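Local coordinates for conjugal transfer protein TRWB (Escherichia coli, PDB 1E9S) that probably couples ATP hydrolysis to DNA transport, linking the relaxosome to the type IV secretion channel during bacterial conjugation, at residues 69-74 / 90-95; 83-88 / 279-284; 118-123 / 230-235; 265-270 / 295-300. All blocks are in the same frame, centred on the assembly; numbering follows the deposited sequence.

Interaction 1: 69-74 / 90-95; sequences LLRELA and NGDMLS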
loop_
_atom_site.group_PDB
_atom_site.type_symbol
_atom_site.label_atom_id
_atom_site.label_comp_id
_atom_site.label_asym_id
_atom_site.label_seq_id
_atom_site.Cartn_x
_atom_site.Cartn_y
_atom_site.Cartn_z
ATOM N N LEU A 69 9.687 30.196 22.304
ATOM C CA LEU A 69 10.906 29.410 22.232
ATOM C C LEU A 69 11.855 29.891 21.141
ATOM O O LEU A 69 13.042 30.074 21.390
ATOM C CB LEU A 69 10.550 27.941 22.016
ATOM C CG LEU A 69 11.677 26.923 22.078
ATOM C CD1 LEU A 69 11.054 25.558 22.130
ATOM C CD2 LEU A 69 12.597 27.043 20.877
ATOM N N LEU A 70 11.340 30.089 19.933
ATOM C CA LEU A 70 12.166 30.544 18.826
ATOM C C LEU A 70 12.671 31.949 19.076
ATOM O O LEU A 70 13.806 32.281 18.743
ATOM C CB LEU A 70 11.367 30.500 17.527
ATOM C CG LEU A 70 11.366 29.173 16.743
ATOM C CD1 LEU A 70 11.157 27.962 17.643
ATOM C CD2 LEU A 70 10.269 29.244 15.699
ATOM N N ARG A 71 11.813 32.769 19.669
ATOM C CA ARG A 71 12.135 34.153 20.003
ATOM C C ARG A 71 13.328 34.190 20.986
ATOM O O ARG A 71 14.284 34.944 20.792
ATOM C CB ARG A 71 10.895 34.788 20.632
ATOM C CG ARG A 71 10.792 36.299 20.620
ATOM C CD ARG A 71 9.766 36.812 19.601
ATOM N NE ARG A 71 8.428 36.233 19.738
ATOM C CZ ARG A 71 7.703 36.237 20.852
ATOM N NH1 ARG A 71 8.176 36.790 21.960
ATOM N NH2 ARG A 71 6.494 35.688 20.856
ATOM N N GLU A 72 13.267 33.368 22.034
ATOM C CA GLU A 72 14.333 33.294 23.034
ATOM C C GLU A 72 15.626 32.736 22.457
ATOM O O GLU A 72 16.720 33.163 22.807
ATOM C CB GLU A 72 13.896 32.413 24.202
ATOM C CG GLU A 72 15.052 31.921 25.056
ATOM C CD GLU A 72 14.615 30.932 26.117
ATOM O OE1 GLU A 72 13.381 30.750 26.296
ATOM O OE2 GLU A 72 15.513 30.342 26.774
ATOM N N LEU A 73 15.486 31.758 21.576
ATOM C CA LEU A 73 16.632 31.130 20.943
ATOM C C LEU A 73 17.335 32.159 20.062
ATOM O O LEU A 73 18.560 32.260 20.068
ATOM C CB LEU A 73 16.164 29.951 20.091
ATOM C CG LEU A 73 17.021 28.698 20.084
ATOM C CD1 LEU A 73 16.421 27.700 19.108
ATOM C CD2 LEU A 73 18.431 29.051 19.712
ATOM N N ALA A 74 16.552 32.921 19.304
ATOM C CA ALA A 74 17.105 33.944 18.425
ATOM C C ALA A 74 17.765 35.057 19.231
ATOM O O ALA A 74 18.861 35.503 18.908
ATOM C CB ALA A 74 16.012 34.516 17.551
ATOM N N ASN A 90 4.938 37.166 8.714
ATOM C CA ASN A 90 4.409 38.443 9.204
ATOM C C ASN A 90 5.460 39.407 9.745
ATOM O O ASN A 90 5.113 40.433 10.323
ATOM C CB ASN A 90 3.366 38.227 10.304
ATOM C CG ASN A 90 2.120 37.526 9.815
ATOM O OD1 ASN A 90 1.503 37.929 8.826
ATOM N ND2 ASN A 90 1.727 36.472 10.522
ATOM N N GLY A 91 6.732 39.077 9.575
ATOM C CA GLY A 91 7.780 39.958 10.055
ATOM C C GLY A 91 7.818 40.144 11.558
ATOM O O GLY A 91 8.259 41.182 12.033
ATOM N N ASP A 92 7.369 39.146 12.308
ATOM C CA ASP A 92 7.384 39.239 13.755
ATOM C C ASP A 92 8.800 39.313 14.337
ATOM O O ASP A 92 9.072 40.112 15.230
ATOM C CB ASP A 92 6.669 38.055 14.385
ATOM C CG ASP A 92 6.752 38.090 15.908
ATOM O OD1 ASP A 92 6.160 39.019 16.518
ATOM O OD2 ASP A 92 7.430 37.205 16.491
ATOM N N MET A 93 9.692 38.462 13.849
ATOM C CA MET A 93 11.069 38.450 14.324
ATOM C C MET A 93 11.784 39.717 13.893
ATOM O O MET A 93 12.658 40.206 14.595
ATOM C CB MET A 93 11.800 37.237 13.759
ATOM C CG MET A 93 11.179 35.918 14.140
ATOM S SD MET A 93 11.388 35.567 15.883
ATOM C CE MET A 93 13.125 35.123 15.919
ATOM N N LEU A 94 11.406 40.237 12.730
ATOM C CA LEU A 94 11.994 41.455 12.182
ATOM C C LEU A 94 11.692 42.628 13.089
ATOM O O LEU A 94 12.584 43.376 13.466
ATOM C CB LEU A 94 11.420 41.735 10.788
ATOM C CG LEU A 94 11.784 43.043 10.072
ATOM C CD1 LEU A 94 13.258 43.057 9.682
ATOM C CD2 LEU A 94 10.915 43.188 8.835
ATOM N N SER A 95 10.422 42.774 13.438
ATOM C CA SER A 95 9.983 43.863 14.289
ATOM C C SER A 95 10.632 43.852 15.670
ATOM O O SER A 95 10.798 44.903 16.281
ATOM C CB SER A 95 8.462 43.841 14.435
ATOM O OG SER A 95 8.034 42.725 15.175
#
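Met93 reaches across from the start of helix 92-97 and lays its terminal methyl on helix 66-79, where CE comes 3.4 Å from Ala74 CB and 4.1 Å from the backbone O of Leu70. This is the close-packed half of the contact. A flexible, unbranched side chain suits the place: the chain of Met93 bends at both chi2 (-69°) and chi3 (-74°), which brings the methyl round to the neighbouring helix. Ala74 suits it as well, because its single methyl lets the visitor come close to the helix backbone. The sulfur follows less closely, with SD lying 4.2 Å from Arg71 CD.

The other half is polar and looser, between two partly exposed residues. Arg71 and Asp92 cross at about a right angle, and their guanidinium and carboxylate planes stand 79° apart. NE of Arg71 lies 3.5 Å from OD2 of Asp92, a salt bridge that is electrostatic and makes no hydrogen bond. Arg71 also touches residues of the probable Walker A motif, which runs into the start of its helix.

Gly91 takes the N-cap position of helix 92-97 with a positive phi, which favours glycine. Just beyond it, the backbone N atoms of Met93 and Leu94 donate to the carboxylate of Asp88, at the end of strand 83-89. The methionine is thus set over the sheet, touching Ile86, while Ala74 rests on Met84; both helices pack on strand 83-89, helix 92-97 reaching on to Phe244 of strand 243-247 and helix 66-79 to strand 56-59.

Interaction 2: 83-88 / 279-284; sequences RMVIVD and RRLWLF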
loop_
_atom_site.group_PDB
_atom_site.type_symbol
_atom_site.label_atom_id
_atom_site.label_comp_id
_atom_site.label_asym_id
_atom_site.label_seq_id
_atom_site.Cartn_x
_atom_site.Cartn_y
_atom_site.Cartn_z
ATOM N N ARG A 83 25.098 35.053 13.534
ATOM C CA ARG A 83 24.379 35.551 12.371
ATOM C C ARG A 83 23.243 34.585 12.105
ATOM O O ARG A 83 23.289 33.443 12.546
ATOM C CB ARG A 83 25.288 35.615 11.151
ATOM C CG ARG A 83 26.227 36.770 11.213
ATOM C CD ARG A 83 26.986 36.894 9.926
ATOM N NE ARG A 83 26.173 37.413 8.836
ATOM C CZ ARG A 83 26.532 37.330 7.563
ATOM N NH1 ARG A 83 27.677 36.749 7.244
ATOM N NH2 ARG A 83 25.761 37.831 6.615
ATOM N N MET A 84 22.219 35.030 11.392
ATOM C CA MET A 84 21.117 34.135 11.104
ATOM C C MET A 84 20.180 34.543 9.982
ATOM O O MET A 84 20.039 35.718 9.660
ATOM C CB MET A 84 20.318 33.907 12.378
ATOM C CG MET A 84 19.797 35.159 13.015
ATOM S SD MET A 84 19.477 34.779 14.739
ATOM C CE MET A 84 17.996 35.645 15.006
ATOM N N VAL A 85 19.563 33.532 9.382
ATOM C CA VAL A 85 18.589 33.711 8.322
ATOM C C VAL A 85 17.306 33.263 8.980
ATOM O O VAL A 85 17.238 32.162 9.520
ATOM C CB VAL A 85 18.886 32.800 7.122
ATOM C CG1 VAL A 85 17.824 32.970 6.044
ATOM C CG2 VAL A 85 20.243 33.141 6.559
ATOM N N ILE A 86 16.294 34.115 8.954
ATOM C CA ILE A 86 15.035 33.767 9.588
ATOM C C ILE A 86 13.833 33.786 8.658
ATOM O O ILE A 86 13.517 34.816 8.068
ATOM C CB ILE A 86 14.745 34.710 10.772
ATOM C CG1 ILE A 86 15.910 34.650 11.753
ATOM C CG2 ILE A 86 13.445 34.309 11.473
ATOM C CD1 ILE A 86 15.725 35.531 12.928
ATOM N N VAL A 87 13.189 32.629 8.514
ATOM C CA VAL A 87 11.985 32.522 7.709
ATOM C C VAL A 87 10.996 33.106 8.693
ATOM O O VAL A 87 10.585 32.452 9.639
ATOM C CB VAL A 87 11.644 31.070 7.396
ATOM C CG1 VAL A 87 10.235 30.987 6.798
ATOM C CG2 VAL A 87 12.672 30.504 6.433
ATOM N N ASP A 88 10.627 34.353 8.450
ATOM C CA ASP A 88 9.786 35.106 9.362
ATOM C C ASP A 88 8.373 35.516 8.920
ATOM O O ASP A 88 8.166 36.572 8.317
ATOM C CB ASP A 88 10.609 36.323 9.773
ATOM C CG ASP A 88 9.932 37.162 10.771
ATOM O OD1 ASP A 88 9.353 36.611 11.724
ATOM O OD2 ASP A 88 9.997 38.388 10.602
ATOM N N ARG A 279 32.753 30.721 12.431
ATOM C CA ARG A 279 31.417 31.030 11.925
ATOM C C ARG A 279 30.276 30.220 12.519
ATOM O O ARG A 279 30.380 29.007 12.698
ATOM C CB ARG A 279 31.372 30.901 10.408
ATOM C CG ARG A 279 30.040 31.345 9.804
ATOM C CD ARG A 279 30.183 31.423 8.308
ATOM N NE ARG A 279 31.054 30.343 7.860
ATOM C CZ ARG A 279 31.955 30.451 6.893
ATOM N NH1 ARG A 279 32.119 31.599 6.243
ATOM N NH2 ARG A 279 32.704 29.404 6.595
ATOM N N ARG A 280 29.184 30.921 12.815
ATOM C CA ARG A 280 27.979 30.331 13.383
ATOM C C ARG A 280 26.769 30.975 12.715
ATOM O O ARG A 280 26.419 32.111 13.034
ATOM C CB ARG A 280 27.897 30.585 14.892
ATOM C CG ARG A 280 28.985 29.964 15.732
ATOM C CD ARG A 280 28.674 30.171 17.210
ATOM N NE ARG A 280 28.486 31.585 17.541
ATOM C CZ ARG A 280 29.477 32.446 17.768
ATOM N NH1 ARG A 280 30.737 32.036 17.736
ATOM N NH2 ARG A 280 29.211 33.716 18.048
ATOM N N LEU A 281 26.135 30.251 11.795
ATOM C CA LEU A 281 24.961 30.753 11.082
ATOM C C LEU A 281 23.732 29.914 11.414
ATOM O O LEU A 281 23.762 28.693 11.315
ATOM C CB LEU A 281 25.224 30.734 9.565
ATOM C CG LEU A 281 24.304 31.379 8.502
ATOM C CD1 LEU A 281 23.143 30.484 8.168
ATOM C CD2 LEU A 281 23.821 32.713 8.974
ATOM N N TRP A 282 22.658 30.574 11.821
ATOM C CA TRP A 282 21.416 29.892 12.151
ATOM C C TRP A 282 20.398 30.000 11.036
ATOM O O TRP A 282 20.232 31.058 10.437
ATOM C CB TRP A 282 20.775 30.484 13.395
ATOM C CG TRP A 282 21.535 30.266 14.631
ATOM C CD1 TRP A 282 22.590 30.995 15.085
ATOM C CD2 TRP A 282 21.290 29.249 15.609
ATOM N NE1 TRP A 282 23.020 30.500 16.294
ATOM C CE2 TRP A 282 22.241 29.428 16.642
ATOM C CE3 TRP A 282 20.358 28.203 15.714
ATOM C CZ2 TRP A 282 22.288 28.600 17.772
ATOM C CZ3 TRP A 282 20.408 27.375 16.841
ATOM C CH2 TRP A 282 21.368 27.582 17.855
ATOM N N LEU A 283 19.717 28.900 10.760
ATOM C CA LEU A 283 18.685 28.905 9.747
ATOM C C LEU A 283 17.412 28.611 10.511
ATOM O O LEU A 283 17.202 27.492 10.978
ATOM C CB LEU A 283 18.912 27.809 8.708
ATOM C CG LEU A 283 18.252 27.994 7.330
ATOM C CD1 LEU A 283 17.943 26.628 6.765
ATOM C CD2 LEU A 283 16.978 28.822 7.416
ATOM N N PHE A 284 16.577 29.626 10.670
ATOM C CA PHE A 284 15.320 29.460 11.375
ATOM C C PHE A 284 14.225 29.240 10.361
ATOM O O PHE A 284 13.761 30.176 9.719
ATOM C CB PHE A 284 14.984 30.699 12.203
ATOM C CG PHE A 284 15.679 30.760 13.518
ATOM C CD1 PHE A 284 17.035 31.071 13.585
ATOM C CD2 PHE A 284 14.988 30.521 14.697
ATOM C CE1 PHE A 284 17.695 31.143 14.808
ATOM C CE2 PHE A 284 15.645 30.592 15.927
ATOM C CZ PHE A 284 16.999 30.904 15.978
#
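Arg83, Met84, Val85 and Ile86 pair in parallel register with Leu281, Trp282, Leu283 and Phe284, the two short strand axes running 14° apart and approaching to 4.5 Å. Five backbone hydrogen bonds join them. The first, from Arg83 N to Arg280 O, is the longest at 3.3 Å; the later ones, from Val85 N to Trp282 O, Phe284 N to Val85 O and Val87 N to Phe284 O, are shorter.

On one face, Met84 faces two aromatic residues of the neighbouring strand. Its CB touches Trp282 CB at 3.6 Å, and its sulfur makes Met-aromatic contacts with both rings, SD coming 4.0 Å from Phe284 CE1. The sulfur approaches Phe284 obliquely, 52° off the ring normal. Met84 CG stands between its own N and carbonyl carbon (chi1 57°), the crowded position, and from there the long side chain leans toward the phenylalanine. Ile86 lies alongside Phe284 and points the same way, with CG2 4.0 Å from CB, so that a beta-branched chain fills the flank of the aromatic.

The other face holds Val85, whose CG2 meets Leu281 CD1 while its CB lies more loosely against Leu283 CD2. Arg83 begins there too, but its guanidinium leads off to Gly241 O and Trp234 O. The indole N-H of Trp282 goes to Asp82, which also pairs with Arg280.

Both strands are interior to the large sheet, with strand 243-247 beyond one and strand 309-315 beyond the other; helix 66-79 covers the Met84-Phe284 face, while Trp234 and helix 252-269 pack on the Val85 face.

Interaction 3: 118-123 / 230-235; sequences FNEIRN and SIRSWL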
loop_
_atom_site.group_PDB
_atom_site.type_symbol
_atom_site.label_atom_id
_atom_site.label_comp_id
_atom_site.label_asym_id
_atom_site.label_seq_id
_atom_site.Cartn_x
_atom_site.Cartn_y
_atom_site.Cartn_z
ATOM N N PHE A 118 19.942 34.799 -10.693
ATOM C CA PHE A 118 21.129 35.009 -11.504
ATOM C C PHE A 118 22.282 35.521 -10.634
ATOM O O PHE A 118 23.445 35.257 -10.921
ATOM C CB PHE A 118 20.864 36.039 -12.603
ATOM C CG PHE A 118 20.097 35.521 -13.787
ATOM C CD1 PHE A 118 20.747 34.842 -14.809
ATOM C CD2 PHE A 118 18.745 35.805 -13.938
ATOM C CE1 PHE A 118 20.054 34.467 -15.971
ATOM C CE2 PHE A 118 18.051 35.433 -15.094
ATOM C CZ PHE A 118 18.700 34.771 -16.107
ATOM N N ASN A 119 21.955 36.263 -9.577
ATOM C CA ASN A 119 22.958 36.831 -8.683
ATOM C C ASN A 119 23.746 35.790 -7.921
ATOM O O ASN A 119 24.746 36.115 -7.279
ATOM C CB ASN A 119 22.320 37.756 -7.650
ATOM C CG ASN A 119 21.531 38.850 -8.259
ATOM O OD1 ASN A 119 21.618 39.109 -9.458
ATOM N ND2 ASN A 119 20.745 39.526 -7.434
ATOM N N GLU A 120 23.292 34.543 -7.970
ATOM C CA GLU A 120 23.960 33.471 -7.234
ATOM C C GLU A 120 24.870 32.621 -8.106
ATOM O O GLU A 120 25.611 31.787 -7.605
ATOM C CB GLU A 120 22.936 32.542 -6.577
ATOM C CG GLU A 120 21.856 33.194 -5.759
ATOM C CD GLU A 120 22.395 34.110 -4.703
ATOM O OE1 GLU A 120 23.488 33.844 -4.182
ATOM O OE2 GLU A 120 21.710 35.094 -4.391
ATOM N N ILE A 121 24.806 32.828 -9.412
ATOM C CA ILE A 121 25.615 32.065 -10.345
ATOM C C ILE A 121 27.059 32.555 -10.415
ATOM O O ILE A 121 27.327 33.715 -10.715
ATOM C CB ILE A 121 24.994 32.097 -11.766
ATOM C CG1 ILE A 121 23.526 31.645 -11.695
ATOM C CG2 ILE A 121 25.796 31.190 -12.714
ATOM C CD1 ILE A 121 23.319 30.296 -11.037
ATOM N N ARG A 122 27.991 31.657 -10.127
ATOM C CA ARG A 122 29.410 31.978 -10.179
ATOM C C ARG A 122 30.127 31.084 -11.172
ATOM O O ARG A 122 30.912 31.556 -11.991
ATOM C CB ARG A 122 30.024 31.825 -8.803
ATOM C CG ARG A 122 29.428 32.824 -7.861
ATOM C CD ARG A 122 30.194 32.888 -6.595
ATOM N NE ARG A 122 29.661 33.912 -5.714
ATOM C CZ ARG A 122 30.089 34.101 -4.474
ATOM N NH1 ARG A 122 31.051 33.332 -3.990
ATOM N NH2 ARG A 122 29.553 35.049 -3.719
ATOM N N ASN A 123 29.838 29.790 -11.099
ATOM C CA ASN A 123 30.441 28.809 -11.991
ATOM C C ASN A 123 29.372 28.174 -12.859
ATOM O O ASN A 123 28.199 28.510 -12.725
ATOM C CB ASN A 123 31.165 27.765 -11.163
ATOM C CG ASN A 123 32.222 28.393 -10.270
ATOM O OD1 ASN A 123 33.210 28.929 -10.758
ATOM N ND2 ASN A 123 32.004 28.357 -8.959
ATOM N N SER A 230 23.077 39.291 -3.364
ATOM C CA SER A 230 23.425 37.885 -3.526
ATOM C C SER A 230 23.541 37.235 -2.159
ATOM O O SER A 230 24.342 37.659 -1.331
ATOM C CB SER A 230 24.757 37.747 -4.273
ATOM O OG SER A 230 25.261 36.415 -4.250
ATOM N N ILE A 231 22.731 36.211 -1.923
ATOM C CA ILE A 231 22.746 35.500 -0.652
ATOM C C ILE A 231 24.118 34.879 -0.418
ATOM O O ILE A 231 24.592 34.814 0.716
ATOM C CB ILE A 231 21.653 34.402 -0.630
ATOM C CG1 ILE A 231 20.280 35.064 -0.782
ATOM C CG2 ILE A 231 21.719 33.590 0.664
ATOM C CD1 ILE A 231 19.120 34.107 -0.866
ATOM N N ARG A 232 24.759 34.437 -1.496
ATOM C CA ARG A 232 26.077 33.836 -1.404
ATOM C C ARG A 232 27.086 34.844 -0.892
ATOM O O ARG A 232 27.861 34.542 0.008
ATOM C CB ARG A 232 26.527 33.325 -2.764
ATOM C CG ARG A 232 25.652 32.231 -3.299
ATOM C CD ARG A 232 26.256 31.601 -4.522
ATOM N NE ARG A 232 27.493 30.907 -4.204
ATOM C CZ ARG A 232 28.193 30.209 -5.087
ATOM N NH1 ARG A 232 27.774 30.113 -6.343
ATOM N NH2 ARG A 232 29.313 29.609 -4.716
ATOM N N SER A 233 27.085 36.034 -1.478
ATOM C CA SER A 233 28.001 37.084 -1.067
ATOM C C SER A 233 27.674 37.499 0.356
ATOM O O SER A 233 28.563 37.732 1.175
ATOM C CB SER A 233 27.870 38.283 -1.987
ATOM O OG SER A 233 28.166 37.917 -3.308
ATOM N N TRP A 234 26.383 37.594 0.641
ATOM C CA TRP A 234 25.925 37.967 1.968
ATOM C C TRP A 234 26.501 36.997 3.006
ATOM O O TRP A 234 26.976 37.406 4.065
ATOM C CB TRP A 234 24.395 37.947 2.017
ATOM C CG TRP A 234 23.851 38.167 3.388
ATOM C CD1 TRP A 234 23.735 39.361 4.049
ATOM C CD2 TRP A 234 23.386 37.164 4.294
ATOM N NE1 TRP A 234 23.225 39.161 5.310
ATOM C CE2 TRP A 234 23.002 37.820 5.487
ATOM C CE3 TRP A 234 23.258 35.770 4.216
ATOM C CZ2 TRP A 234 22.496 37.130 6.592
ATOM C CZ3 TRP A 234 22.756 35.081 5.316
ATOM C CH2 TRP A 234 22.379 35.765 6.490
ATOM N N LEU A 235 26.453 35.708 2.690
ATOM C CA LEU A 235 26.967 34.674 3.581
ATOM C C LEU A 235 28.468 34.827 3.826
ATOM O O LEU A 235 28.974 34.469 4.892
ATOM C CB LEU A 235 26.695 33.280 2.991
ATOM C CG LEU A 235 25.291 32.674 3.015
ATOM C CD1 LEU A 235 25.231 31.464 2.110
ATOM C CD2 LEU A 235 24.927 32.299 4.429
HETATM O O HOH W 1 27.550 35.477 -5.933
#
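Glu120 puts its carboxylate at the N terminus of helix 231-236, where OE2 accepts from Ile231 N at 2.9 Å through its syn lone pair. OE1 lies toward Arg232 N, but its modelled position is doubtful. A carboxylate suits the spot, since the first turn of a helix offers N-H groups that no earlier carbonyl can take up, and the helix dipole would probably favour a negative charge there. The bend of Glu120 at chi2 (-54°) turns the acid toward them.

Arg232 passes Glu120 in the opposite direction, and its NH1 donates to Glu120 O at 3.0 Å, nearly straight along the C=O bond and close to the guanidinium plane. Over one face of this guanidinium lies Arg122, extended from CG to NE. The two guanidinium groups stack with centres 4.4 Å apart and planes 15° apart. Arg122 NE donates to a water at 2.6 Å, and this water also bonds Ser230 OG. Arg122 NH2 makes a weak bond to Ser233 OG.

Further out, acids probably offset the stacked positive charges: Asp126 forms a salt bridge with Arg232 and Glu236 with Arg122. Trp115 NE1 also donates to Glu120 OE2, and Asn119 ND2 reaches the carbonyls of Gly227 and Phe229.

Ser230 as N-cap, its OG weakly accepting from Ser233 N at 3.3 Å, together with a carboxylate from the 3-10 turn at 118-120, caps the first turn of helix 231-236. The capping joins the chain where it leaves for, and returns from, a largely helical excursion, consistent with the all-alpha domain of this coupling protein.

Interaction 4: 265-270 / 295-300; sequences VVCTSI and ASLADA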
loop_
_atom_site.group_PDB
_atom_site.type_symbol
_atom_site.label_atom_id
_atom_site.label_comp_id
_atom_site.label_asym_id
_atom_site.label_seq_id
_atom_site.Cartn_x
_atom_site.Cartn_y
_atom_site.Cartn_z
ATOM N N VAL A 265 18.468 28.201 -1.340
ATOM C CA VAL A 265 19.675 28.888 -1.789
ATOM C C VAL A 265 20.653 28.896 -0.621
ATOM O O VAL A 265 21.842 28.632 -0.785
ATOM C CB VAL A 265 19.379 30.362 -2.213
ATOM C CG1 VAL A 265 20.676 31.138 -2.389
ATOM C CG2 VAL A 265 18.580 30.392 -3.498
ATOM N N VAL A 266 20.139 29.198 0.565
ATOM C CA VAL A 266 20.963 29.228 1.765
ATOM C C VAL A 266 21.549 27.843 2.006
ATOM O O VAL A 266 22.729 27.712 2.319
ATOM C CB VAL A 266 20.127 29.640 2.994
ATOM C CG1 VAL A 266 20.956 29.560 4.265
ATOM C CG2 VAL A 266 19.568 31.022 2.787
ATOM N N CYS A 267 20.721 26.810 1.841
ATOM C CA CYS A 267 21.140 25.425 2.062
ATOM C C CYS A 267 22.271 24.907 1.175
ATOM O O CYS A 267 23.115 24.158 1.647
ATOM C CB CYS A 267 19.935 24.498 1.962
ATOM S SG CYS A 267 18.781 24.721 3.308
ATOM N N THR A 268 22.295 25.269 -0.106
ATOM C CA THR A 268 23.399 24.815 -0.953
ATOM C C THR A 268 24.578 25.736 -0.763
ATOM O O THR A 268 25.708 25.285 -0.622
ATOM C CB THR A 268 23.133 24.862 -2.479
ATOM O OG1 THR A 268 21.827 25.361 -2.765
ATOM C CG2 THR A 268 23.331 23.514 -3.057
ATOM N N SER A 269 24.300 27.033 -0.785
ATOM C CA SER A 269 25.331 28.033 -0.654
ATOM C C SER A 269 26.289 27.864 0.514
ATOM O O SER A 269 27.491 28.028 0.333
ATOM C CB SER A 269 24.692 29.410 -0.625
ATOM O OG SER A 269 24.019 29.624 -1.852
ATOM N N ILE A 270 25.799 27.523 1.705
ATOM C CA ILE A 270 26.733 27.389 2.821
ATOM C C ILE A 270 27.699 26.234 2.613
ATOM O O ILE A 270 28.680 26.107 3.333
ATOM C CB ILE A 270 26.048 27.208 4.226
ATOM C CG1 ILE A 270 25.705 25.737 4.485
ATOM C CG2 ILE A 270 24.883 28.144 4.372
ATOM C CD1 ILE A 270 24.578 25.217 3.688
ATOM N N ALA A 295 15.278 20.679 -2.026
ATOM C CA ALA A 295 16.282 19.812 -2.607
ATOM C C ALA A 295 17.605 19.773 -1.862
ATOM O O ALA A 295 18.287 18.754 -1.881
ATOM C CB ALA A 295 16.529 20.227 -4.049
ATOM N N SER A 296 17.967 20.866 -1.198
ATOM C CA SER A 296 19.250 20.930 -0.506
ATOM C C SER A 296 19.217 20.871 1.010
ATOM O O SER A 296 20.266 20.783 1.637
ATOM C CB SER A 296 19.985 22.199 -0.939
ATOM O OG SER A 296 19.795 22.424 -2.331
ATOM N N LEU A 297 18.028 20.922 1.598
ATOM C CA LEU A 297 17.895 20.883 3.050
ATOM C C LEU A 297 18.633 19.691 3.644
ATOM O O LEU A 297 19.442 19.833 4.556
ATOM C CB LEU A 297 16.432 20.785 3.441
ATOM C CG LEU A 297 15.965 21.459 4.724
ATOM C CD1 LEU A 297 14.748 20.722 5.215
ATOM C CD2 LEU A 297 17.045 21.459 5.775
ATOM N N ALA A 298 18.345 18.510 3.119
ATOM C CA ALA A 298 18.966 17.286 3.600
ATOM C C ALA A 298 20.492 17.361 3.678
ATOM O O ALA A 298 21.075 17.014 4.700
ATOM C CB ALA A 298 18.544 16.120 2.729
ATOM N N ASP A 299 21.146 17.801 2.609
ATOM C CA ASP A 299 22.599 17.897 2.629
ATOM C C ASP A 299 23.080 18.964 3.598
ATOM O O ASP A 299 24.074 18.777 4.283
ATOM C CB ASP A 299 23.139 18.181 1.228
ATOM C CG ASP A 299 22.921 17.008 0.279
ATOM O OD1 ASP A 299 23.193 15.863 0.692
ATOM O OD2 ASP A 299 22.482 17.218 -0.875
ATOM N N ALA A 300 22.372 20.081 3.656
ATOM C CA ALA A 300 22.742 21.161 4.543
ATOM C C ALA A 300 22.691 20.689 5.994
ATOM O O ALA A 300 23.510 21.091 6.810
ATOM C CB ALA A 300 21.811 22.333 4.333
#
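Cys267, Ser296 and Ala300 make a buried packing contact between helix 252-269 and the start of helix 297-303, the two helices that flank strand 281-285 in the chain. No hydrogen bond crosses between the segments, so small side chains and close backbones carry it. Cys267 is central. Its CB lies 3.7 Å from Ser296 CB and equally 3.7 Å from Ala300 CB, so it settles between the two. Its sulfur, held beside the backbone N (chi1 -68°), rests 3.9 Å from Leu297 CA and 4.0 Å from Ala300 CB. A residue this compact, with a polarisable and only weakly polar end, fits where two helix backbones come within 5.2 Å, the distance between Cys267 CA and Ala300 CA.

Alanine suits the facing position for the same reason: its methyl takes little room and also meets Cys267 O at 3.5 Å.

On the flank, Thr268 lies against Ser296, with OG1 3.6 Å from OG. The threonine hydroxyl is instead occupied by Asp264 O one turn earlier, while Ser296 N donates to the carboxylate of the same Asp264, a polar link beside the apolar centre.

Around this seam, Leu283 of strand 281-285 meets Cys267 from the sheet, Leu297 touches Leu288, Tyr130 of helix 126-134 packs on Val265 and Thr268, and helix 231-236 packs on Val265, Val266 and Ser269.

From the N terminus, helix 66-79 opens interaction 1, strand 83-89 opens interaction 2, and segment 90-95 then closes interaction 1, so the two cross. Interaction 3 opens at 118-123 and closes at 230-235 after a mostly helical excursion; it falls wholly within the span of interaction 2. Before that span ends, helix 252-269 opens interaction 4; strand 281-285 then closes interaction 2, and segment 295-300 closes interaction 4, a second crossing. Interaction 2 lies in the core of the sheet, with interaction 1 over its Met84 face and interaction 4 beneath its Val85 face. Interaction 3 borders interactions 2 and 4, through Trp234 on Val85 and Ile231 on Val265.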